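Local structure of thioesterase (Xanthomonas campestris pv. campestris, 2FUJ) at residues L10-D21 / Y36-W44. The protein probably hydrolyses fatty acyl-CoA thioesters, as a tetramer of hotdog-fold subunits. Numbering follows the deposited sequence.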
ATOM      1  N   LEU A  10      -3.085  15.525 -22.327  1.00 29.30           N
ATOM      2  CA  LEU A  10      -4.330  15.487 -21.576  1.00 27.50           C
ATOM      3  C   LEU A  10      -4.107  16.211 -20.252  1.00 26.66           C
ATOM      4  O   LEU A  10      -4.958  16.980 -19.797  1.00 25.93           O
ATOM      5  CB  LEU A  10      -4.742  14.034 -21.301  1.00 29.42           C
ATOM      6  CG  LEU A  10      -5.251  13.238 -22.507  1.00 29.75           C
ATOM      7  CD1 LEU A  10      -5.470  11.768 -22.133  1.00 29.30           C
ATOM      8  CD2 LEU A  10      -6.544  13.870 -23.001  1.00 29.74           C
ATOM      9  N   ALA A  11      -2.954  15.953 -19.639  1.00 23.93           N
ATOM     10  CA  ALA A  11      -2.617  16.562 -18.364  1.00 22.38           C
ATOM     11  C   ALA A  11      -1.161  16.354 -17.961  1.00 20.03           C
ATOM     12  O   ALA A  11      -0.505  15.421 -18.415  1.00 19.42           O
ATOM     13  CB  ALA A  11      -3.534  16.005 -17.283  1.00 22.83           C
ATOM     14  N   ARG A  12      -0.670  17.244 -17.102  1.00 19.37           N
ATOM     15  CA  ARG A  12       0.687  17.185 -16.570  1.00 18.07           C
ATOM     16  C   ARG A  12       0.454  17.407 -15.073  1.00 17.80           C
ATOM     17  O   ARG A  12       0.362  18.543 -14.598  1.00 17.78           O
ATOM     18  CB  ARG A  12       1.551  18.289 -17.196  1.00 21.66           C
ATOM     19  CG  ARG A  12       1.554  18.223 -18.725  1.00 22.88           C
ATOM     20  CD  ARG A  12       2.494  19.222 -19.388  1.00 25.64           C
ATOM     21  NE  ARG A  12       3.897  18.893 -19.164  1.00 27.89           N
ATOM     22  CZ  ARG A  12       4.699  19.555 -18.337  1.00 30.09           C
ATOM     23  NH1 ARG A  12       4.237  20.593 -17.656  1.00 31.92           N
ATOM     24  NH2 ARG A  12       5.964  19.175 -18.184  1.00 31.17           N
ATOM     25  N   VAL A  13       0.350  16.298 -14.345  1.00 14.60           N
ATOM     26  CA  VAL A  13       0.042  16.306 -12.915  1.00 15.58           C
ATOM     27  C   VAL A  13       1.204  16.101 -11.949  1.00 13.61           C
ATOM     28  O   VAL A  13       1.865  15.065 -11.972  1.00 12.24           O
ATOM     29  CB  VAL A  13      -1.019  15.213 -12.604  1.00 14.96           C
ATOM     30  CG1 VAL A  13      -1.450  15.286 -11.145  1.00 16.50           C
ATOM     31  CG2 VAL A  13      -2.218  15.371 -13.529  1.00 15.83           C
ATOM     32  N   PRO A  14       1.467  17.089 -11.079  1.00 14.06           N
ATOM     33  CA  PRO A  14       2.566  16.921 -10.129  1.00 13.25           C
ATOM     34  C   PRO A  14       2.078  15.992  -9.020  1.00 12.60           C
ATOM     35  O   PRO A  14       0.973  16.155  -8.514  1.00 14.15           O
ATOM     36  CB  PRO A  14       2.818  18.344  -9.634  1.00 13.21           C
ATOM     37  CG  PRO A  14       1.468  18.958  -9.684  1.00 18.61           C
ATOM     38  CD  PRO A  14       0.901  18.448 -10.998  1.00 15.61           C
ATOM     39  N   ILE A  15       2.900  15.013  -8.664  1.00 12.80           N
ATOM     40  CA  ILE A  15       2.551  14.055  -7.626  1.00 14.38           C
ATOM     41  C   ILE A  15       3.696  13.970  -6.637  1.00 13.53           C
ATOM     42  O   ILE A  15       4.849  13.830  -7.031  1.00 13.82           O
ATOM     43  CB  ILE A  15       2.321  12.641  -8.221  1.00 15.47           C
ATOM     44  CG1 ILE A  15       1.152  12.661  -9.209  1.00 18.34           C
ATOM     45  CG2 ILE A  15       2.062  11.634  -7.109  1.00 18.74           C
ATOM     46  CD1 ILE A  15       0.870  11.346  -9.945  1.00 23.46           C
ATOM     47  N   SER A  16       3.377  14.062  -5.351  1.00 13.44           N
ATOM     48  CA  SER A  16       4.389  13.962  -4.317  1.00 15.06           C
ATOM     49  C   SER A  16       4.686  12.498  -4.039  1.00 14.79           C
ATOM     50  O   SER A  16       3.768  11.697  -3.905  1.00 16.37           O
ATOM     51  CB  SER A  16       3.893  14.592  -3.016  1.00 17.10           C
ATOM     52  OG  SER A  16       3.656  15.968  -3.169  1.00 21.81           O
ATOM     53  N   VAL A  17       5.963  12.154  -3.951  1.00 12.83           N
ATOM     54  CA  VAL A  17       6.352  10.786  -3.640  1.00 15.01           C
ATOM     55  C   VAL A  17       6.378  10.671  -2.117  1.00 15.84           C
ATOM     56  O   VAL A  17       6.687  11.644  -1.425  1.00 20.04           O
ATOM     57  CB  VAL A  17       7.756  10.448  -4.204  1.00 13.52           C
ATOM     58  CG1 VAL A  17       8.256   9.124  -3.638  1.00 16.47           C
ATOM     59  CG2 VAL A  17       7.689  10.356  -5.709  1.00 15.74           C
ATOM     60  N   ARG A  18       6.047   9.492  -1.601  1.00 13.93           N
ATOM     61  CA  ARG A  18       6.047   9.257  -0.166  1.00 14.10           C
ATOM     62  C   ARG A  18       7.178   8.300   0.178  1.00 13.43           C
ATOM     63  O   ARG A  18       7.562   7.466  -0.632  1.00 13.13           O
ATOM     64  CB  ARG A  18       4.713   8.659   0.285  1.00 11.99           C
ATOM     65  CG  ARG A  18       3.519   9.587   0.212  1.00 14.88           C
ATOM     66  CD  ARG A  18       2.253   8.808   0.503  1.00 13.72           C
ATOM     67  NE  ARG A  18       1.036   9.582   0.268  1.00 12.22           N
ATOM     68  CZ  ARG A  18      -0.188   9.068   0.319  1.00 10.92           C
ATOM     69  NH1 ARG A  18      -0.356   7.783   0.598  1.00 14.97           N
ATOM     70  NH2 ARG A  18      -1.244   9.833   0.093  1.00 10.71           N
ATOM     71  N   TRP A  19       7.710   8.432   1.388  1.00 13.97           N
ATOM     72  CA  TRP A  19       8.804   7.589   1.830  1.00 14.63           C
ATOM     73  C   TRP A  19       8.403   6.115   1.742  1.00 14.22           C
ATOM     74  O   TRP A  19       9.204   5.270   1.335  1.00 15.19           O
ATOM     75  CB  TRP A  19       9.194   7.960   3.266  1.00 16.76           C
ATOM     76  CG  TRP A  19      10.435   7.295   3.752  1.00 17.62           C
ATOM     77  CD1 TRP A  19      11.724   7.656   3.490  1.00 16.35           C
ATOM     78  CD2 TRP A  19      10.502   6.121   4.561  1.00 17.70           C
ATOM     79  NE1 TRP A  19      12.595   6.773   4.088  1.00 19.39           N
ATOM     80  CE2 TRP A  19      11.867   5.821   4.754  1.00 18.72           C
ATOM     81  CE3 TRP A  19       9.540   5.290   5.142  1.00 17.70           C
ATOM     82  CZ2 TRP A  19      12.291   4.722   5.506  1.00 19.88           C
ATOM     83  CZ3 TRP A  19       9.963   4.200   5.885  1.00 18.81           C
ATOM     84  CH2 TRP A  19      11.325   3.928   6.060  1.00 18.57           C
ATOM     85  N   ARG A  20       7.167   5.816   2.130  1.00 13.80           N
ATOM     86  CA  ARG A  20       6.640   4.447   2.093  1.00 15.31           C
ATOM     87  C   ARG A  20       6.552   3.883   0.667  1.00 15.21           C
ATOM     88  O   ARG A  20       6.357   2.681   0.484  1.00 14.51           O
ATOM     89  CB  ARG A  20       5.253   4.417   2.757  1.00 18.21           C
ATOM     90  CG  ARG A  20       4.436   3.152   2.541  1.00 21.87           C
ATOM     91  CD  ARG A  20       5.111   1.931   3.145  1.00 21.91           C
ATOM     92  NE  ARG A  20       4.461   0.694   2.734  1.00 23.41           N
ATOM     93  CZ  ARG A  20       5.107  -0.445   2.501  1.00 23.34           C
ATOM     94  NH1 ARG A  20       6.422  -0.511   2.647  1.00 25.64           N
ATOM     95  NH2 ARG A  20       4.440  -1.510   2.081  1.00 25.06           N
ATOM     96  N   ASP A  21       6.689   4.752  -0.336  1.00 14.23           N
ATOM     97  CA  ASP A  21       6.617   4.323  -1.732  1.00 14.35           C
ATOM     98  C   ASP A  21       7.799   3.437  -2.092  1.00 14.94           C
ATOM     99  O   ASP A  21       7.721   2.629  -3.013  1.00 15.20           O
ATOM    100  CB  ASP A  21       6.602   5.533  -2.676  1.00 13.05           C
ATOM    101  CG  ASP A  21       5.260   6.259  -2.706  1.00 13.66           C
ATOM    102  OD1 ASP A  21       5.209   7.351  -3.298  1.00 13.28           O
ATOM    103  OD2 ASP A  21       4.263   5.752  -2.161  1.00 13.44           O
ATOM    104  N   TYR A  36       0.710   6.016  -9.371  1.00 10.03           N
ATOM    105  CA  TYR A  36       0.962   7.410  -9.737  1.00 10.00           C
ATOM    106  C   TYR A  36       0.141   7.730 -10.984  1.00 10.54           C
ATOM    107  O   TYR A  36      -0.422   8.815 -11.116  1.00 12.34           O
ATOM    108  CB  TYR A  36       2.441   7.644 -10.057  1.00  8.99           C
ATOM    109  CG  TYR A  36       3.395   7.460  -8.904  1.00  8.35           C
ATOM    110  CD1 TYR A  36       3.013   7.766  -7.596  1.00 10.32           C
ATOM    111  CD2 TYR A  36       4.699   7.030  -9.124  1.00 10.91           C
ATOM    112  CE1 TYR A  36       3.911   7.644  -6.537  1.00 12.06           C
ATOM    113  CE2 TYR A  36       5.607   6.906  -8.074  1.00 10.54           C
ATOM    114  CZ  TYR A  36       5.206   7.217  -6.781  1.00 10.89           C
ATOM    115  OH  TYR A  36       6.102   7.104  -5.745  1.00 11.92           O
ATOM    116  N   LEU A  37       0.080   6.771 -11.900  1.00 10.72           N
ATOM    117  CA  LEU A  37      -0.668   6.962 -13.136  1.00 11.49           C
ATOM    118  C   LEU A  37      -2.154   7.065 -12.840  1.00 12.08           C
ATOM    119  O   LEU A  37      -2.886   7.814 -13.487  1.00 12.39           O
ATOM    120  CB  LEU A  37      -0.389   5.805 -14.096  1.00 12.24           C
ATOM    121  CG  LEU A  37       1.068   5.715 -14.539  1.00 13.12           C
ATOM    122  CD1 LEU A  37       1.278   4.479 -15.396  1.00 14.98           C
ATOM    123  CD2 LEU A  37       1.435   6.976 -15.308  1.00 15.31           C
ATOM    124  N   GLU A  38      -2.598   6.300 -11.848  1.00 10.47           N
ATOM    125  CA  GLU A  38      -3.991   6.314 -11.442  1.00 12.03           C
ATOM    126  C   GLU A  38      -4.350   7.689 -10.878  1.00 12.65           C
ATOM    127  O   GLU A  38      -5.327   8.308 -11.302  1.00 13.12           O
ATOM    128  CB  GLU A  38      -4.206   5.232 -10.383  1.00 15.13           C
ATOM    129  CG  GLU A  38      -5.589   5.142  -9.798  1.00 17.44           C
ATOM    130  CD  GLU A  38      -5.639   4.098  -8.699  1.00 14.30           C
ATOM    131  OE1 GLU A  38      -5.103   4.362  -7.603  1.00 16.38           O
ATOM    132  OE2 GLU A  38      -6.191   3.007  -8.939  1.00 17.40           O
ATOM    133  N   GLU A  39      -3.547   8.173  -9.933  1.00 12.80           N
ATOM    134  CA  GLU A  39      -3.804   9.475  -9.321  1.00 13.19           C
ATOM    135  C   GLU A  39      -3.887  10.565 -10.386  1.00 14.62           C
ATOM    136  O   GLU A  39      -4.776  11.410 -10.353  1.00 14.66           O
ATOM    137  CB  GLU A  39      -2.705   9.822  -8.314  1.00 15.41           C
ATOM    138  CG  GLU A  39      -3.028  11.018  -7.406  1.00 15.58           C
ATOM    139  CD  GLU A  39      -4.276  10.807  -6.559  1.00 16.95           C
ATOM    140  OE1 GLU A  39      -4.636   9.638  -6.299  1.00 16.34           O
ATOM    141  OE2 GLU A  39      -4.893  11.814  -6.139  1.00 16.75           O
ATOM    142  N   ALA A  40      -2.959  10.538 -11.336  1.00 13.76           N
ATOM    143  CA  ALA A  40      -2.955  11.533 -12.404  1.00 15.04           C
ATOM    144  C   ALA A  40      -4.258  11.481 -13.200  1.00 16.13           C
ATOM    145  O   ALA A  40      -4.838  12.515 -13.508  1.00 17.19           O
ATOM    146  CB  ALA A  40      -1.756  11.312 -13.335  1.00 14.62           C
ATOM    147  N   ARG A  41      -4.730  10.280 -13.520  1.00 15.90           N
ATOM    148  CA  ARG A  41      -5.975  10.163 -14.280  1.00 18.72           C
ATOM    149  C   ARG A  41      -7.194  10.743 -13.562  1.00 21.95           C
ATOM    150  O   ARG A  41      -8.008  11.447 -14.170  1.00 22.79           O
ATOM    151  CB  ARG A  41      -6.264   8.704 -14.639  1.00 18.63           C
ATOM    152  CG  ARG A  41      -5.281   8.081 -15.601  1.00 19.68           C
ATOM    153  CD  ARG A  41      -5.901   6.875 -16.295  1.00 20.38           C
ATOM    154  NE  ARG A  41      -6.395   5.893 -15.337  1.00 20.99           N
ATOM    155  CZ  ARG A  41      -5.623   5.041 -14.669  1.00 18.28           C
ATOM    156  NH1 ARG A  41      -4.309   5.039 -14.857  1.00 14.75           N
ATOM    157  NH2 ARG A  41      -6.167   4.192 -13.809  1.00 16.41           N
ATOM    158  N   VAL A  42      -7.333  10.443 -12.273  1.00 22.21           N
ATOM    159  CA  VAL A  42      -8.477  10.944 -11.513  1.00 23.86           C
ATOM    160  C   VAL A  42      -8.350  12.419 -11.117  1.00 25.42           C
ATOM    161  O   VAL A  42      -9.354  13.135 -11.022  1.00 26.35           O
ATOM    162  CB  VAL A  42      -8.734  10.066 -10.250  1.00 22.94           C
ATOM    163  CG1 VAL A  42      -8.900   8.610 -10.665  1.00 22.70           C
ATOM    164  CG2 VAL A  42      -7.593  10.202  -9.260  1.00 22.55           C
ATOM    165  N   ARG A  43      -7.128  12.880 -10.877  1.00 26.68           N
ATOM    166  CA  ARG A  43      -6.919  14.283 -10.530  1.00 28.48           C
ATOM    167  C   ARG A  43      -7.245  15.085 -11.784  1.00 31.15           C
ATOM    168  O   ARG A  43      -7.655  16.246 -11.708  1.00 31.90           O
ATOM    169  CB  ARG A  43      -5.467  14.523 -10.110  1.00 28.65           C
ATOM    170  CG  ARG A  43      -5.123  14.018  -8.712  1.00 27.83           C
ATOM    171  CD  ARG A  43      -5.552  15.000  -7.634  1.00 30.77           C
ATOM    172  NE  ARG A  43      -5.316  14.492  -6.281  1.00 31.34           N
ATOM    173  CZ  ARG A  43      -5.389  15.232  -5.179  1.00 31.01           C
ATOM    174  NH1 ARG A  43      -5.687  16.520  -5.271  1.00 31.09           N
ATOM    175  NH2 ARG A  43      -5.167  14.686  -3.985  1.00 31.54           N
ATOM    176  N   TRP A  44      -7.073  14.434 -12.933  1.00 32.82           N
ATOM    177  CA  TRP A  44      -7.339  15.031 -14.238  1.00 34.59           C
ATOM    178  C   TRP A  44      -8.832  15.185 -14.467  1.00 35.77           C
ATOM    179  O   TRP A  44      -9.299  16.255 -14.855  1.00 36.40           O
ATOM    180  CB  TRP A  44      -6.735  14.163 -15.347  1.00 34.61           C
ATOM    181  CG  TRP A  44      -7.194  14.527 -16.734  1.00 35.02           C
ATOM    182  CD1 TRP A  44      -7.156  15.766 -17.314  1.00 34.95           C
ATOM    183  CD2 TRP A  44      -7.765  13.644 -17.712  1.00 34.23           C
ATOM    184  NE1 TRP A  44      -7.668  15.708 -18.590  1.00 35.26           N
ATOM    185  CE2 TRP A  44      -8.051  14.421 -18.860  1.00 35.03           C
ATOM    186  CE3 TRP A  44      -8.067  12.273 -17.729  1.00 34.54           C
ATOM    187  CZ2 TRP A  44      -8.626  13.872 -20.016  1.00 34.34           C
ATOM    188  CZ3 TRP A  44      -8.640  11.725 -18.875  1.00 34.80           C
ATOM    189  CH2 TRP A  44      -8.913  12.529 -20.005  1.00 35.37           C
TER
HETATM  190  O   HOH W   1      -7.871  17.589 -20.474  1.00 46.42           O
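Tyr36 OH donates a hydrogen bond to Asp21 OD1 at 2.6 Å. The carboxylate oxygen lies at the edge of the phenol ring, in its plane, and the two flat groups are turned 67° apart. Arg18 N also donates to Asp21 OD1, from the opposite face of the carboxylate, at 2.9 Å and nearly straight. Two donors thus fix this buried oxygen, and Arg18 of the second subunit adds a salt bridge to it. Both methyls of Val17 touch the hydroxyl.

Further along, Ile15 CD1 presses to 3.1 Å from Tyr36 O, and Ile15 CG2 approaches the ring obliquely at Tyr36 CD1. Val13 CB packs on Ala40 CB at 4.0 Å. At the far end Leu10 CB lies over one face of the Trp44 indole, toward its rim, and Leu10 CD2 touches Trp44 CZ2 at 3.6 Å. Trp44 CG is anti to its backbone N (chi1 168°), which carries the indole to Leu10 and Ala11. A water bridges Trp44 NE1 (2.7 Å) and Leu10 O.

Leu10 and Ala11 form a classic beta bulge opposite Leu82. Within the chain, strand 9-15 is an edge strand of the sheet, beside strand 78-87. Helix 30-47 is the hotdog's central helix, and its Leu37 touches strands 58-68 and 91-100.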